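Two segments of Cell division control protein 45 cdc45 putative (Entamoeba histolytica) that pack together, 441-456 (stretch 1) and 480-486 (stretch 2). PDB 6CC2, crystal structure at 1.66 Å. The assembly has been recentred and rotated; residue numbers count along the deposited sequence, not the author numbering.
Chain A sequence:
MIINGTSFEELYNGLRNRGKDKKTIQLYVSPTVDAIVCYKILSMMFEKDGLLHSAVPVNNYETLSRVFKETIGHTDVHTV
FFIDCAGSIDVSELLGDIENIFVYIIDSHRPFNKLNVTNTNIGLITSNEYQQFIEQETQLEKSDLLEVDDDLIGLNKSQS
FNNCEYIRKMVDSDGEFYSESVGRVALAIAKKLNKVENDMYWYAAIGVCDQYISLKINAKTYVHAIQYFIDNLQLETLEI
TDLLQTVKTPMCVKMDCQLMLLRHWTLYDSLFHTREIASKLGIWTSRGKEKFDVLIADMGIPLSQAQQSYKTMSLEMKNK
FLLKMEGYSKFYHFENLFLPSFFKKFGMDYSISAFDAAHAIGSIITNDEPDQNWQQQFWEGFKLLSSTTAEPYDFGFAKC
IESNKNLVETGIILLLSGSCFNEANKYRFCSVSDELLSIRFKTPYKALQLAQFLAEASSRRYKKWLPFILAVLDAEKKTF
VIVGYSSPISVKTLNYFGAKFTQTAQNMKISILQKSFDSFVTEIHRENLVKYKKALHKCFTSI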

# COMPACT_ATOMS: atom_id res chain seq x y z
N PHE A 441 13.94 5.09 -16.69
CA PHE A 441 12.77 4.31 -16.31
C PHE A 441 12.54 3.07 -17.16
O PHE A 441 11.46 2.48 -17.10
CB PHE A 441 11.52 5.21 -16.33
CG PHE A 441 11.46 6.17 -15.20
CD1 PHE A 441 10.91 5.78 -13.98
CD2 PHE A 441 12.00 7.45 -15.32
CE1 PHE A 441 10.88 6.66 -12.91
CE2 PHE A 441 11.96 8.33 -14.25
CZ PHE A 441 11.40 7.93 -13.05
N LYS A 442 13.55 2.64 -17.92
CA LYS A 442 13.37 1.48 -18.79
C LYS A 442 13.39 0.15 -18.03
O LYS A 442 12.99 -0.86 -18.61
CB LYS A 442 14.48 1.44 -19.85
CG LYS A 442 15.90 1.39 -19.29
CD LYS A 442 16.91 1.06 -20.38
CE LYS A 442 18.33 1.00 -19.85
NZ LYS A 442 19.28 0.50 -20.89
N THR A 443 13.86 0.13 -16.80
CA THR A 443 13.83 -1.14 -16.06
C THR A 443 12.43 -1.37 -15.49
O THR A 443 11.77 -0.42 -15.07
CB THR A 443 14.84 -1.14 -14.92
OG1 THR A 443 14.45 -0.16 -13.94
CG2 THR A 443 16.24 -0.84 -15.43
N PRO A 444 11.96 -2.62 -15.44
CA PRO A 444 10.59 -2.84 -14.97
C PRO A 444 10.32 -2.29 -13.58
O PRO A 444 9.25 -1.70 -13.37
CB PRO A 444 10.46 -4.38 -15.01
CG PRO A 444 11.39 -4.78 -16.13
CD PRO A 444 12.58 -3.85 -16.00
N TYR A 445 11.22 -2.46 -12.62
CA TYR A 445 10.91 -2.01 -11.26
C TYR A 445 10.77 -0.49 -11.19
O TYR A 445 9.95 0.01 -10.42
CB TYR A 445 11.94 -2.51 -10.27
CG TYR A 445 13.36 -2.06 -10.50
CD1 TYR A 445 14.20 -2.75 -11.37
CD2 TYR A 445 13.86 -0.95 -9.84
CE1 TYR A 445 15.49 -2.32 -11.57
CE2 TYR A 445 15.15 -0.54 -10.04
CZ TYR A 445 15.95 -1.22 -10.90
OH TYR A 445 17.25 -0.78 -11.10
N LYS A 446 11.52 0.26 -12.01
CA LYS A 446 11.33 1.71 -12.07
C LYS A 446 10.09 2.09 -12.87
O LYS A 446 9.33 2.98 -12.47
CB LYS A 446 12.57 2.37 -12.68
CG LYS A 446 13.85 2.21 -11.90
CD LYS A 446 13.81 2.97 -10.60
CE LYS A 446 15.20 3.10 -10.00
NZ LYS A 446 15.17 3.84 -8.70
N ALA A 447 9.90 1.47 -14.04
CA ALA A 447 8.71 1.75 -14.84
C ALA A 447 7.44 1.50 -14.05
O ALA A 447 6.48 2.26 -14.17
CB ALA A 447 8.73 0.92 -16.12
N LEU A 448 7.42 0.43 -13.24
CA LEU A 448 6.23 0.12 -12.44
C LEU A 448 5.92 1.26 -11.48
O LEU A 448 4.76 1.64 -11.30
CB LEU A 448 6.42 -1.18 -11.68
CG LEU A 448 6.23 -2.49 -12.45
CD1 LEU A 448 6.95 -3.65 -11.76
CD2 LEU A 448 4.74 -2.77 -12.59
N GLN A 449 6.96 1.83 -10.86
CA GLN A 449 6.73 2.93 -9.93
C GLN A 449 6.20 4.15 -10.65
O GLN A 449 5.32 4.85 -10.14
CB GLN A 449 8.03 3.28 -9.19
CG GLN A 449 8.51 2.18 -8.28
CD GLN A 449 9.76 2.58 -7.57
OE1 GLN A 449 9.75 3.47 -6.72
NE2 GLN A 449 10.85 1.93 -7.92
N LEU A 450 6.73 4.43 -11.85
CA LEU A 450 6.25 5.57 -12.61
C LEU A 450 4.82 5.36 -13.08
O LEU A 450 4.00 6.28 -13.03
CB LEU A 450 7.20 5.83 -13.79
CG LEU A 450 6.84 7.03 -14.66
CD1 LEU A 450 6.80 8.31 -13.81
CD2 LEU A 450 7.85 7.21 -15.78
N ALA A 451 4.49 4.14 -13.53
CA ALA A 451 3.13 3.87 -13.96
C ALA A 451 2.14 4.08 -12.82
O ALA A 451 1.05 4.63 -13.03
CB ALA A 451 3.01 2.44 -14.48
N GLN A 452 2.49 3.63 -11.61
CA GLN A 452 1.62 3.81 -10.44
C GLN A 452 1.42 5.29 -10.15
O GLN A 452 0.30 5.73 -9.87
CB GLN A 452 2.21 3.11 -9.23
CG GLN A 452 1.40 3.32 -7.96
CD GLN A 452 1.85 2.40 -6.83
OE1 GLN A 452 2.65 1.49 -7.03
NE2 GLN A 452 1.32 2.64 -5.64
N PHE A 453 2.50 6.06 -10.20
CA PHE A 453 2.38 7.50 -9.98
C PHE A 453 1.49 8.14 -11.03
O PHE A 453 0.63 8.98 -10.71
CB PHE A 453 3.76 8.16 -9.96
CG PHE A 453 3.66 9.65 -9.85
CD1 PHE A 453 3.49 10.25 -8.61
CD2 PHE A 453 3.65 10.44 -10.98
CE1 PHE A 453 3.35 11.62 -8.51
CE2 PHE A 453 3.51 11.81 -10.88
CZ PHE A 453 3.35 12.39 -9.65
N LEU A 454 1.75 7.83 -12.32
CA LEU A 454 0.99 8.47 -13.39
C LEU A 454 -0.46 8.05 -13.34
O LEU A 454 -1.34 8.88 -13.66
CB LEU A 454 1.61 8.13 -14.75
CG LEU A 454 2.95 8.76 -15.03
CD1 LEU A 454 3.59 8.13 -16.28
CD2 LEU A 454 2.83 10.27 -15.25
N ALA A 455 -0.76 6.82 -12.95
CA ALA A 455 -2.14 6.40 -12.84
C ALA A 455 -2.90 7.31 -11.90
O ALA A 455 -4.02 7.76 -12.20
CB ALA A 455 -2.21 4.94 -12.36
N GLU A 456 -2.30 7.60 -10.73
CA GLU A 456 -2.93 8.50 -9.78
C GLU A 456 -2.92 9.95 -10.24
O GLU A 456 -3.93 10.63 -10.15
CB GLU A 456 -2.23 8.38 -8.42
CG GLU A 456 -2.75 9.38 -7.42
CD GLU A 456 -2.26 9.14 -6.00
OE1 GLU A 456 -1.40 8.21 -5.80
OE2 GLU A 456 -2.72 9.86 -5.09
N PHE A 480 10.16 -1.50 -26.38
CA PHE A 480 9.45 -0.79 -25.32
C PHE A 480 9.15 -1.77 -24.20
O PHE A 480 8.63 -2.86 -24.45
CB PHE A 480 8.14 -0.18 -25.80
CG PHE A 480 8.31 1.08 -26.63
CD1 PHE A 480 8.43 2.31 -26.02
CD2 PHE A 480 8.37 1.01 -28.02
CE1 PHE A 480 8.60 3.44 -26.76
CE2 PHE A 480 8.54 2.16 -28.77
CZ PHE A 480 8.65 3.37 -28.15
N VAL A 481 9.50 -1.38 -22.96
CA VAL A 481 8.97 -2.05 -21.79
C VAL A 481 7.55 -1.55 -21.60
O VAL A 481 7.31 -0.34 -21.64
CB VAL A 481 9.84 -1.76 -20.56
CG1 VAL A 481 9.30 -2.49 -19.35
CG2 VAL A 481 11.26 -2.20 -20.84
N ILE A 482 6.60 -2.47 -21.44
CA ILE A 482 5.19 -2.13 -21.28
C ILE A 482 4.75 -2.54 -19.88
O ILE A 482 4.85 -3.73 -19.51
CB ILE A 482 4.30 -2.85 -22.32
CG1 ILE A 482 4.87 -2.73 -23.72
CG2 ILE A 482 2.87 -2.28 -22.24
CD1 ILE A 482 4.88 -1.36 -24.24
N VAL A 483 4.26 -1.59 -19.10
CA VAL A 483 3.73 -1.87 -17.77
C VAL A 483 2.25 -1.50 -17.76
O VAL A 483 1.86 -0.42 -18.24
CB VAL A 483 4.49 -1.07 -16.70
CG1 VAL A 483 3.77 -1.19 -15.35
CG2 VAL A 483 5.92 -1.57 -16.60
N GLY A 484 1.43 -2.39 -17.21
CA GLY A 484 0.04 -2.10 -16.94
C GLY A 484 -0.20 -2.12 -15.44
O GLY A 484 0.19 -3.06 -14.76
N TYR A 485 -0.84 -1.05 -14.94
CA TYR A 485 -1.07 -0.91 -13.52
C TYR A 485 -2.51 -0.50 -13.24
O TYR A 485 -3.05 0.39 -13.91
CB TYR A 485 -0.13 0.15 -12.90
CG TYR A 485 -0.45 0.43 -11.44
CD1 TYR A 485 -0.06 -0.44 -10.45
CD2 TYR A 485 -1.18 1.56 -11.08
CE1 TYR A 485 -0.38 -0.20 -9.10
CE2 TYR A 485 -1.48 1.81 -9.74
CZ TYR A 485 -1.08 0.93 -8.78
OH TYR A 485 -1.38 1.16 -7.46
N SER A 486 -3.11 -1.14 -12.25
CA SER A 486 -4.47 -0.84 -11.85
C SER A 486 -4.47 -0.45 -10.38
O SER A 486 -4.11 -1.25 -9.51
CB SER A 486 -5.37 -2.04 -12.10
OG SER A 486 -6.68 -1.82 -11.63

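Helix 444-456 packs on strand 480-485, with the two axes 8.2 Å apart at closest approach and their directions 45° apart. No hydrogen bond links the stretches. The contact is almost wholly apolar and buries 464 Å², both sides summed. On the strand, V481, V483 and Y485 point toward the helix, while I482 points away, as expected for alternating residues.

The contact begins before the helix. The backbone O of K442 lies 3.1 Å from CG2 of V481, a close approach to a methyl group. The K442 side chain is extended beyond CB and leads away, so its charged end stays out of the apolar contact. T443 is the N-cap residue and points away. P444 opens the helix, a common place for proline, and its CG is 4.5 Å from CG1 of V481.

A447, A451 and A455 follow at four-residue intervals and all point toward the strand. Their small side chains suit a close helix-strand approach. A447 CB lies 3.8 Å from V483 CG2. L448 starts out sideways, but its end comes nearer: CD2 is 3.3 Å from CG1 of V483, a tight contact. Q449 points away, and its NE2 donates a hydrogen bond to O of Y445 within the helix.

A451 touches two strand residues. A451 CB is 3.8 Å from CG1 of V483 and 4.2 Å from CB of Y485. Q452 lies over one face of the Y485 ring. The CB of Q452 is 3.9 Å from the centroid of the Y485 ring, 11° off the ring normal, in a CH-pi contact. The aliphatic part of glutamine suits this role, while the residue as a whole remains exposed. F453 points away. A455 meets the ring edge, its CB 3.8 Å from CD2 of Y485. Y485 has the largest covered area of any residue here.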